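Local atomic coordinates of proline iminopeptidase-related protein (Thermus thermophilus, PDB entry 2YYS), a protein that is of unknown function but is probably a peptidase of the alpha/beta-hydrolase type. Residues 67-70 and 75-78; 79-84 and 106-111; 170-175 and 179-184. All blocks are in the same frame, centred on the assembly; numbering follows the deposited sequence.

From the N terminus, contact 1 comes first: 67-70 and 75-78 close a four-residue loop on the way from strand 54-58 to helix 78-91. The chain then enters that helix, and contact 2 (79-84 with 106-111) closes a longer loop of 21 residues that includes strand 97-102. Contact 3 joins 170-175 to 179-184 where helix 163-171 gives way to helix 175-187. The three follow one another in series, neither nesting nor crossing. Contacts 1 and 2 touch, Val78 packing on Val107 and Glu111, so the surface loop is tied to the helix pair. Contact 3 stands apart, its centre about 27 Å from that of contact 2.

Contact 1: 67-70 and 75-78; sequences LELP and LFTV
Leu75 is held by its backbone O, which accepts a hydrogen bond from NH2 of Arg61 outside the contact, while its side chain meets Leu69 and Pro70. There CD1 does the work. It lies 4.2 Å from CB of Leu69 and reaches CD of Pro70 at 4.1 Å, the leucine and the proline ring meeting at about a right angle. The same methyl also rests against the carbonyl O of Pro70, a van der Waals touch.

Leu69 serves the next residue as well. Its CD1 comes to the far end of the Phe76 ring, 3.7 Å from CZ and slightly farther from CE1, approaching obliquely. With chi1 at -67°, CG of Phe76 lies opposite the carbonyl carbon and beside the backbone N, which swings the ring back over its own neighbour: CB of Leu75 sits 4.3 Å above one face, displaced toward the rim. Leu69 thus meets two consecutive side chains, Leu75 with CB and Phe76 with the CD1 methyl. Beyond the ring, helix 195-202 supplies Pro196, Ala199 and Phe200. Thr77 then acts as N-cap of helix 78-91, OG1 reaching Ala80 N.

No hydrogen bond spans the two segments. What joins them is van der Waals contact, almost all of it between hydrocarbon groups and with little directional preference, whereas the directional bonds are made by the backbone O atoms of Leu75 and Phe76 to Arg61 and Asn203.

Contact 2: 79-84 and 106-111; sequences DALVED and AVVALE
Val82 and Val108 mark where two helices come together, their CA atoms 5.6 Å apart. The axes of 79-84 and 106-111 approach to 9.0 Å and cross at -62°, so the interface is confined to a few residues around the crossing point.

Val108 sets its two methyls against successive residues of the facing helix. CG2 packs on Leu81, 3.8 Å from CD1 and a little farther from CB, while CG1 lies between Leu81 O and CG2 of Val82. The chi1 of -179° places CG1 anti to the backbone N and leaves CG2 beside it. Val82 presses CG2 further, to 3.4 Å from Glu111 CB, a tight contact for two alkyl carbons.

A polar group borders this apolar centre at one edge. OD1 of Asp79 and OE1 of Glu111 stand 4.5 Å apart, and a single water donates to both, 2.7 Å from Asp79 OD1 and 2.8 Å from Glu111 OE1, which probably eases the repulsion of two like charges. The other carboxylate oxygen of Glu111, OE2, is committed elsewhere, to Tyr210 OH and Arg114 NE.

Helix 78-91 lies on the connection from strand 54-58 to strand 97-102, and helix 105-115 directly follows the latter, backing onto the sheet through Val108 and Ala109 on Leu31. Such neighbouring helices on one face of a mostly parallel sheet belong to the alpha/beta-hydrolase fold, in which the second one occupies the place of the helix after the nucleophile elbow.

Contact 3: 170-175 and 179-184; sequences LMFPTP and MAYEWL
Phe172, Pro175 and Met179 bury the most surface here, the first through its ring and the other two through the opening turn of a helix. The Phe172 ring reaches across to Tyr181, its CZ lying 3.7 Å from Tyr181 CG, while CE1 comes equally near to Tyr181 CB. The rings are inclined at 40°, centroids 5.5 Å apart, an oblique pairing. CG of Tyr181 is anti to its backbone N (chi1 167°), and Phe172 meets this side chain along CB, CG and CD2; Tyr181 also meets Tyr256 and Val41. Met171 CB lies over one face of the Phe172 ring, 3.8 Å from its plane and displaced toward the rim. A serine in place of Phe172 would probably leave a gap beside CB and CG of Tyr181 and set that ring freer to shift.

Both segments lie in the helical insertion between strands 119-125 and 221-226, the position of the cap in many alpha/beta hydrolases. Helix 163-171 ends just before Phe172, and Thr174 is the N-cap of helix 175-187, OG1 bonding to Gly177 N. Pro175 follows, in a position where a residue without a backbone N-H costs the helix nothing. Its O accepts a first-turn bond from Met179 N, 2.9 Å long with an N-H...O angle of 160°. Met179 CB sits 3.5 Å from the same Pro175 O, and CG and SD also lie near that carbonyl.

Contact 1: 67-70 and 75-78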
loop_
_atom_site.group_PDB
_atom_site.type_symbol
_atom_site.label_atom_id
_atom_site.label_comp_id
_atom_site.label_asym_id
_atom_site.label_seq_id
_atom_site.Cartn_x
_atom_site.Cartn_y
_atom_site.Cartn_z
ATOM N N LEU A 67 6.446 -1.708 17.365
ATOM C CA LEU A 67 7.482 -2.190 18.250
ATOM C C LEU A 67 8.504 -3.062 17.501
ATOM O O LEU A 67 8.159 -3.962 16.711
ATOM C CB LEU A 67 6.842 -2.938 19.429
ATOM C CG LEU A 67 7.737 -3.362 20.602
ATOM C CD1 LEU A 67 8.486 -2.177 21.201
ATOM C CD2 LEU A 67 6.905 -4.041 21.690
ATOM N N GLU A 68 9.769 -2.764 17.764
ATOM C CA GLU A 68 10.891 -3.410 17.108
ATOM C C GLU A 68 10.817 -4.912 17.363
ATOM O O GLU A 68 10.583 -5.347 18.486
ATOM C CB GLU A 68 12.203 -2.821 17.646
ATOM C CG GLU A 68 13.434 -3.106 16.788
ATOM C CD GLU A 68 14.670 -2.299 17.208
ATOM O OE1 GLU A 68 14.542 -1.151 17.707
ATOM O OE2 GLU A 68 15.792 -2.816 17.032
ATOM N N LEU A 69 10.975 -5.701 16.310
ATOM C CA LEU A 69 10.904 -7.148 16.435
ATOM C C LEU A 69 12.300 -7.716 16.632
ATOM O O LEU A 69 13.288 -7.072 16.242
ATOM C CB LEU A 69 10.255 -7.772 15.196
ATOM C CG LEU A 69 8.767 -7.462 15.019
ATOM C CD1 LEU A 69 8.245 -8.132 13.770
ATOM C CD2 LEU A 69 7.963 -7.907 16.221
ATOM N N PRO A 70 12.378 -8.918 17.211
ATOM C CA PRO A 70 13.658 -9.627 17.349
ATOM C C PRO A 70 14.342 -9.800 16.002
ATOM O O PRO A 70 13.684 -9.707 14.960
ATOM C CB PRO A 70 13.265 -10.998 17.920
ATOM C CG PRO A 70 11.898 -10.827 18.527
ATOM C CD PRO A 70 11.251 -9.688 17.776
ATOM N N LEU A 75 10.150 -13.711 10.486
ATOM C CA LEU A 75 8.980 -12.970 10.933
ATOM C C LEU A 75 8.385 -12.120 9.818
ATOM O O LEU A 75 7.245 -11.694 9.924
ATOM C CB LEU A 75 9.341 -12.076 12.121
ATOM C CG LEU A 75 9.827 -12.824 13.368
ATOM C CD1 LEU A 75 10.453 -11.843 14.361
ATOM C CD2 LEU A 75 8.694 -13.628 14.009
ATOM N N PHE A 76 9.152 -11.900 8.752
ATOM C CA PHE A 76 8.795 -10.944 7.716
ATOM C C PHE A 76 8.395 -11.634 6.423
ATOM O O PHE A 76 9.223 -11.859 5.539
ATOM C CB PHE A 76 9.956 -9.982 7.520
ATOM C CG PHE A 76 10.177 -9.104 8.703
ATOM C CD1 PHE A 76 9.246 -8.116 9.017
ATOM C CD2 PHE A 76 11.271 -9.291 9.535
ATOM C CE1 PHE A 76 9.411 -7.313 10.118
ATOM C CE2 PHE A 76 11.458 -8.474 10.650
ATOM C CZ PHE A 76 10.527 -7.487 10.949
ATOM N N THR A 77 7.112 -11.990 6.347
ATOM C CA THR A 77 6.534 -12.631 5.170
ATOM C C THR A 77 5.202 -11.983 4.856
ATOM O O THR A 77 4.592 -11.340 5.707
ATOM C CB THR A 77 6.295 -14.137 5.401
ATOM O OG1 THR A 77 5.366 -14.319 6.477
ATOM C CG2 THR A 77 7.587 -14.888 5.846
ATOM N N VAL A 78 4.754 -12.166 3.622
ATOM C CA VAL A 78 3.420 -11.740 3.211
ATOM C C VAL A 78 2.349 -12.390 4.087
ATOM O O VAL A 78 1.436 -11.713 4.547
ATOM C CB VAL A 78 3.177 -12.061 1.714
ATOM C CG1 VAL A 78 1.717 -11.850 1.326
ATOM C CG2 VAL A 78 4.039 -11.185 0.867
#

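Contact 2: 79-84 and 106-111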
loop_
_atom_site.group_PDB
_atom_site.type_symbol
_atom_site.label_atom_id
_atom_site.label_comp_id
_atom_site.label_asym_id
_atom_site.label_seq_id
_atom_site.Cartn_x
_atom_site.Cartn_y
_atom_site.Cartn_z
ATOM N N ASP A 79 2.474 -13.698 4.323
ATOM C CA ASP A 79 1.528 -14.434 5.165
ATOM C C ASP A 79 1.378 -13.795 6.544
ATOM O O ASP A 79 0.278 -13.663 7.045
ATOM C CB ASP A 79 1.963 -15.905 5.333
ATOM C CG ASP A 79 1.771 -16.747 4.056
ATOM O OD1 ASP A 79 1.142 -16.283 3.078
ATOM O OD2 ASP A 79 2.226 -17.905 3.953
ATOM N N ALA A 80 2.488 -13.432 7.163
ATOM C CA ALA A 80 2.458 -12.819 8.490
ATOM C C ALA A 80 1.740 -11.469 8.463
ATOM O O ALA A 80 0.967 -11.167 9.367
ATOM C CB ALA A 80 3.868 -12.655 9.032
ATOM N N LEU A 81 1.979 -10.671 7.422
ATOM C CA LEU A 81 1.308 -9.376 7.277
ATOM C C LEU A 81 -0.198 -9.543 7.082
ATOM O O LEU A 81 -0.992 -8.760 7.584
ATOM C CB LEU A 81 1.903 -8.585 6.104
ATOM C CG LEU A 81 3.382 -8.179 6.188
ATOM C CD1 LEU A 81 3.767 -7.197 5.072
ATOM C CD2 LEU A 81 3.741 -7.581 7.528
ATOM N N VAL A 82 -0.576 -10.576 6.344
ATOM C CA VAL A 82 -1.967 -10.883 6.097
ATOM C C VAL A 82 -2.650 -11.307 7.387
ATOM O O VAL A 82 -3.704 -10.788 7.748
ATOM C CB VAL A 82 -2.072 -11.986 5.030
ATOM C CG1 VAL A 82 -3.467 -12.593 4.967
ATOM C CG2 VAL A 82 -1.674 -11.418 3.671
ATOM N N GLU A 83 -2.013 -12.221 8.099
ATOM C CA GLU A 83 -2.586 -12.794 9.314
ATOM C C GLU A 83 -2.683 -11.743 10.424
ATOM O O GLU A 83 -3.673 -11.694 11.159
ATOM C CB GLU A 83 -1.759 -14.018 9.734
ATOM C CG GLU A 83 -2.035 -15.222 8.820
ATOM C CD GLU A 83 -0.859 -16.181 8.647
ATOM O OE1 GLU A 83 -0.820 -16.900 7.614
ATOM O OE2 GLU A 83 0.031 -16.219 9.527
ATOM N N ASP A 84 -1.671 -10.871 10.500
ATOM C CA ASP A 84 -1.685 -9.743 11.416
ATOM C C ASP A 84 -2.917 -8.882 11.209
ATOM O O ASP A 84 -3.488 -8.385 12.156
ATOM C CB ASP A 84 -0.469 -8.846 11.183
ATOM C CG ASP A 84 0.784 -9.361 11.841
ATOM O OD1 ASP A 84 0.733 -10.378 12.576
ATOM O OD2 ASP A 84 1.870 -8.774 11.676
ATOM N N ALA A 106 -0.915 -3.514 -1.558
ATOM C CA ALA A 106 -1.833 -4.218 -2.453
ATOM C C ALA A 106 -1.711 -5.732 -2.374
ATOM O O ALA A 106 -2.717 -6.410 -2.382
ATOM C CB ALA A 106 -1.648 -3.772 -3.885
ATOM N N VAL A 107 -0.489 -6.260 -2.347
ATOM C CA VAL A 107 -0.301 -7.713 -2.253
ATOM C C VAL A 107 -0.903 -8.231 -0.962
ATOM O O VAL A 107 -1.536 -9.293 -0.946
ATOM C CB VAL A 107 1.188 -8.139 -2.334
ATOM C CG1 VAL A 107 1.355 -9.641 -2.075
ATOM C CG2 VAL A 107 1.742 -7.820 -3.692
ATOM N N VAL A 108 -0.705 -7.484 0.121
ATOM C CA VAL A 108 -1.247 -7.885 1.401
ATOM C C VAL A 108 -2.773 -7.854 1.329
ATOM O O VAL A 108 -3.421 -8.787 1.764
ATOM C CB VAL A 108 -0.740 -7.001 2.570
ATOM C CG1 VAL A 108 -1.326 -7.471 3.888
ATOM C CG2 VAL A 108 0.798 -7.016 2.635
ATOM N N ALA A 109 -3.340 -6.792 0.767
ATOM C CA ALA A 109 -4.795 -6.660 0.649
ATOM C C ALA A 109 -5.429 -7.776 -0.194
ATOM O O ALA A 109 -6.455 -8.324 0.171
ATOM C CB ALA A 109 -5.148 -5.317 0.052
ATOM N N LEU A 110 -4.807 -8.098 -1.319
ATOM C CA LEU A 110 -5.297 -9.158 -2.193
ATOM C C LEU A 110 -5.218 -10.525 -1.522
ATOM O O LEU A 110 -6.126 -11.327 -1.664
ATOM C CB LEU A 110 -4.534 -9.162 -3.516
ATOM C CG LEU A 110 -4.849 -7.911 -4.336
ATOM C CD1 LEU A 110 -3.753 -7.618 -5.334
ATOM C CD2 LEU A 110 -6.190 -8.059 -5.031
ATOM N N GLU A 111 -4.153 -10.776 -0.767
ATOM C CA GLU A 111 -4.054 -12.007 0.007
ATOM C C GLU A 111 -5.063 -12.058 1.157
ATOM O O GLU A 111 -5.599 -13.125 1.449
ATOM C CB GLU A 111 -2.638 -12.214 0.533
ATOM C CG GLU A 111 -1.716 -12.796 -0.515
ATOM C CD GLU A 111 -2.124 -14.209 -0.887
ATOM O OE1 GLU A 111 -1.940 -15.118 -0.040
ATOM O OE2 GLU A 111 -2.666 -14.393 -2.003
HETATM O O HOH W 1 -1.070 -14.835 2.617
#

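Contact 3: 170-175 and 179-184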
loop_
_atom_site.group_PDB
_atom_site.type_symbol
_atom_site.label_atom_id
_atom_site.label_comp_id
_atom_site.label_asym_id
_atom_site.label_seq_id
_atom_site.Cartn_x
_atom_site.Cartn_y
_atom_site.Cartn_z
ATOM N N LEU A 170 10.803 7.902 -10.308
ATOM C CA LEU A 170 9.618 7.102 -10.606
ATOM C C LEU A 170 8.377 7.648 -9.893
ATOM O O LEU A 170 7.297 7.714 -10.469
ATOM C CB LEU A 170 9.853 5.638 -10.216
ATOM C CG LEU A 170 11.006 4.938 -10.932
ATOM C CD1 LEU A 170 11.055 3.482 -10.518
ATOM C CD2 LEU A 170 10.891 5.041 -12.451
ATOM N N MET A 171 8.549 8.069 -8.648
ATOM C CA MET A 171 7.411 8.443 -7.797
ATOM C C MET A 171 6.870 9.871 -7.951
ATOM O O MET A 171 5.671 10.106 -7.745
ATOM C CB MET A 171 7.779 8.234 -6.332
ATOM C CG MET A 171 7.864 6.771 -5.910
ATOM S SD MET A 171 8.169 6.644 -4.169
ATOM C CE MET A 171 8.027 4.911 -3.904
ATOM N N PHE A 172 7.743 10.820 -8.293
ATOM C CA PHE A 172 7.413 12.247 -8.204
ATOM C C PHE A 172 7.614 12.953 -9.546
ATOM O O PHE A 172 8.745 13.247 -9.930
ATOM C CB PHE A 172 8.267 12.931 -7.124
ATOM C CG PHE A 172 8.029 12.397 -5.739
ATOM C CD1 PHE A 172 6.817 12.603 -5.103
ATOM C CD2 PHE A 172 9.007 11.665 -5.088
ATOM C CE1 PHE A 172 6.594 12.105 -3.831
ATOM C CE2 PHE A 172 8.784 11.156 -3.816
ATOM C CZ PHE A 172 7.583 11.377 -3.190
ATOM N N PRO A 173 6.528 13.206 -10.268
ATOM C CA PRO A 173 6.618 13.944 -11.540
ATOM C C PRO A 173 7.093 15.393 -11.389
ATOM O O PRO A 173 7.695 15.898 -12.333
ATOM C CB PRO A 173 5.186 13.915 -12.079
ATOM C CG PRO A 173 4.316 13.643 -10.868
ATOM C CD PRO A 173 5.145 12.792 -9.964
ATOM N N THR A 174 6.814 16.038 -10.249
ATOM C CA THR A 174 7.294 17.400 -9.971
ATOM C C THR A 174 8.129 17.512 -8.701
ATOM O O THR A 174 7.824 16.866 -7.685
ATOM C CB THR A 174 6.127 18.368 -9.795
ATOM O OG1 THR A 174 5.368 18.002 -8.633
ATOM C CG2 THR A 174 5.143 18.300 -10.983
ATOM N N PRO A 175 9.162 18.359 -8.734
ATOM C CA PRO A 175 9.909 18.669 -7.508
ATOM C C PRO A 175 8.993 19.158 -6.387
ATOM O O PRO A 175 9.240 18.797 -5.255
ATOM C CB PRO A 175 10.911 19.758 -7.945
ATOM C CG PRO A 175 11.105 19.522 -9.446
ATOM C CD PRO A 175 9.735 19.029 -9.923
ATOM N N MET A 179 8.887 17.590 -2.613
ATOM C CA MET A 179 9.243 18.426 -1.457
ATOM C C MET A 179 8.097 18.492 -0.455
ATOM O O MET A 179 8.321 18.485 0.755
ATOM C CB MET A 179 9.650 19.838 -1.902
ATOM C CG MET A 179 11.164 19.969 -2.120
ATOM S SD MET A 179 11.562 21.329 -3.257
ATOM C CE MET A 179 12.236 22.588 -2.098
ATOM N N ALA A 180 6.875 18.521 -0.954
ATOM C CA ALA A 180 5.712 18.428 -0.081
ATOM C C ALA A 180 5.693 17.081 0.674
ATOM O O ALA A 180 5.401 17.035 1.883
ATOM C CB ALA A 180 4.437 18.628 -0.866
ATOM N N TYR A 181 6.052 16.004 -0.024
ATOM C CA TYR A 181 6.087 14.692 0.600
ATOM C C TYR A 181 7.175 14.653 1.676
ATOM O O TYR A 181 6.935 14.208 2.795
ATOM C CB TYR A 181 6.298 13.571 -0.416
ATOM C CG TYR A 181 6.629 12.294 0.274
ATOM C CD1 TYR A 181 5.617 11.481 0.764
ATOM C CD2 TYR A 181 7.957 11.919 0.500
ATOM C CE1 TYR A 181 5.902 10.325 1.430
ATOM C CE2 TYR A 181 8.255 10.751 1.185
ATOM C CZ TYR A 181 7.211 9.962 1.649
ATOM O OH TYR A 181 7.458 8.801 2.331
ATOM N N GLU A 182 8.364 15.125 1.333
ATOM C CA GLU A 182 9.509 15.000 2.224
ATOM C C GLU A 182 9.318 15.833 3.492
ATOM O O GLU A 182 9.643 15.382 4.586
ATOM C CB GLU A 182 10.796 15.369 1.501
ATOM C CG GLU A 182 11.240 14.299 0.514
ATOM C CD GLU A 182 12.561 14.624 -0.167
ATOM O OE1 GLU A 182 13.327 15.464 0.364
ATOM O OE2 GLU A 182 12.839 14.026 -1.231
ATOM N N TRP A 183 8.730 17.016 3.348
ATOM C CA TRP A 183 8.486 17.881 4.486
ATOM C C TRP A 183 7.470 17.238 5.436
ATOM O O TRP A 183 7.642 17.262 6.640
ATOM C CB TRP A 183 8.005 19.258 4.036
ATOM C CG TRP A 183 8.080 20.266 5.126
ATOM C CD1 TRP A 183 7.085 20.615 5.999
ATOM C CD2 TRP A 183 9.224 21.053 5.489
ATOM N NE1 TRP A 183 7.536 21.578 6.870
ATOM C CE2 TRP A 183 8.847 21.863 6.583
ATOM C CE3 TRP A 183 10.536 21.152 4.999
ATOM C CZ2 TRP A 183 9.731 22.761 7.198
ATOM C CZ3 TRP A 183 11.418 22.046 5.609
ATOM C CH2 TRP A 183 11.008 22.839 6.697
ATOM N N LEU A 184 6.432 16.642 4.873
ATOM C CA LEU A 184 5.401 15.979 5.653
ATOM C C LEU A 184 5.968 14.740 6.352
ATOM O O LEU A 184 5.764 14.557 7.550
ATOM C CB LEU A 184 4.226 15.617 4.739
ATOM C CG LEU A 184 2.980 14.982 5.342
ATOM C CD1 LEU A 184 2.342 15.870 6.414
ATOM C CD2 LEU A 184 1.982 14.685 4.224
#